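Local atomic coordinates of ferritin (Pseudo-nitzschia multiseries, PDB entry 4IWK), a protein that probably oxidises ferrous iron with oxygen and stores it as ferric hydroxide inside a 24-subunit shell. Residues 108-111 / 117-120. Residues are numbered along the deposited sequence; the frame is centred on the assembly and turned at random.
Sequences AAST and VMAF
Ala109 and Met118 each give 56 Å² to the interface, and their CA atoms, 6.2 Å apart, are the closest pair between segments 108-111 and 117-120. The methyl of Ala109 points toward segment 117-120 and meets two side chains: Ala109 CB is 3.7 Å from Met118 CG and 3.7 Å from Val117 CG1, the branch that chi1 of 170° sets anti to the backbone N. Met118 reaches further. Its CG lies anti to its own carbonyl carbon (chi1 -73°), and the extended chi2 of -174° carries the sulfur past Ala109 to the backbone of Ser110, where Met118 SD stands 3.5 Å from Ser110 CA. Met118 SD is also 3.8 Å from Ser110 CB, while the bend at chi3 swings Met118 CE to a position 4.1 Å from Ser110 CA and near Ala109 O. No hydrogen bond links the two segments, so van der Waals packing carries the contact. An alanine in place of Met118 would probably leave the backbone face of Ser110 and one flank of the Ala109 methyl without their apolar cover. Leu5 of helix 3-32 also touches Ala109, and Phe115 of a neighbouring subunit packs on Ser110. This apolar packing, next to the short turn between helices 84-111 and 115-145, brings together the ends of two consecutive antiparallel helices of the ferritin four-helix bundle.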
loop_
_atom_site.group_PDB
_atom_site.type_symbol
_atom_site.label_atom_id
_atom_site.label_comp_id
_atom_site.label_asym_id
_atom_site.label_seq_id
_atom_site.Cartn_x
_atom_site.Cartn_y
_atom_site.Cartn_z
ATOM N N ALA A 108 0.619 -52.984 28.499
ATOM C CA ALA A 108 -0.740 -53.633 28.479
ATOM C C ALA A 108 -1.295 -53.599 27.065
ATOM O O ALA A 108 -1.935 -54.603 26.567
ATOM C CB ALA A 108 -1.695 -52.906 29.436
ATOM N N ALA A 109 -1.080 -52.454 26.387
ATOM C CA ALA A 109 -1.618 -52.337 25.009
ATOM C C ALA A 109 -0.899 -53.309 24.065
ATOM O O ALA A 109 -1.505 -53.899 23.216
ATOM C CB ALA A 109 -1.476 -50.871 24.457
ATOM N N SER A 110 0.407 -53.390 24.243
ATOM C CA SER A 110 1.212 -54.331 23.400
ATOM C C SER A 110 0.740 -55.774 23.622
ATOM O O SER A 110 0.553 -56.494 22.655
ATOM C CB SER A 110 2.666 -54.236 23.827
ATOM O OG SER A 110 3.453 -55.067 22.939
ATOM N N THR A 111 0.569 -56.185 24.863
ATOM C CA THR A 111 0.016 -57.565 25.172
ATOM C C THR A 111 -1.324 -57.829 24.525
ATOM O O THR A 111 -1.551 -58.955 24.054
ATOM C CB THR A 111 -0.108 -57.707 26.706
ATOM O OG1 THR A 111 1.231 -57.643 27.241
ATOM C CG2 THR A 111 -0.843 -58.987 27.184
ATOM N N VAL A 117 -4.085 -47.918 20.511
ATOM C CA VAL A 117 -3.600 -47.350 21.752
ATOM C C VAL A 117 -2.062 -47.178 21.652
ATOM O O VAL A 117 -1.561 -46.096 21.998
ATOM C CB VAL A 117 -4.000 -48.180 23.014
ATOM C CG1 VAL A 117 -3.236 -47.647 24.214
ATOM C CG2 VAL A 117 -5.529 -47.988 23.203
ATOM N N MET A 118 -1.332 -48.145 21.102
ATOM C CA MET A 118 0.122 -47.928 21.064
ATOM C C MET A 118 0.484 -46.756 20.200
ATOM O O MET A 118 1.425 -46.026 20.490
ATOM C CB MET A 118 0.840 -49.171 20.478
ATOM C CG MET A 118 0.775 -50.270 21.550
ATOM S SD MET A 118 1.755 -51.740 21.056
ATOM C CE MET A 118 0.561 -52.415 19.883
ATOM N N ALA A 119 -0.214 -46.586 19.072
ATOM C CA ALA A 119 0.067 -45.428 18.203
ATOM C C ALA A 119 -0.279 -44.067 18.882
ATOM O O ALA A 119 0.467 -43.085 18.807
ATOM C CB ALA A 119 -0.751 -45.530 16.909
ATOM N N PHE A 120 -1.410 -44.083 19.647
ATOM C CA PHE A 120 -1.719 -42.865 20.380
ATOM C C PHE A 120 -0.628 -42.469 21.382
ATOM O O PHE A 120 -0.414 -41.312 21.604
ATOM C CB PHE A 120 -3.079 -43.127 21.113
ATOM C CG PHE A 120 -3.499 -41.978 22.033
ATOM C CD1 PHE A 120 -3.960 -40.798 21.496
ATOM C CD2 PHE A 120 -3.377 -42.127 23.406
ATOM C CE1 PHE A 120 -4.350 -39.696 22.335
ATOM C CE2 PHE A 120 -3.738 -41.024 24.251
ATOM C CZ PHE A 120 -4.209 -39.834 23.703
#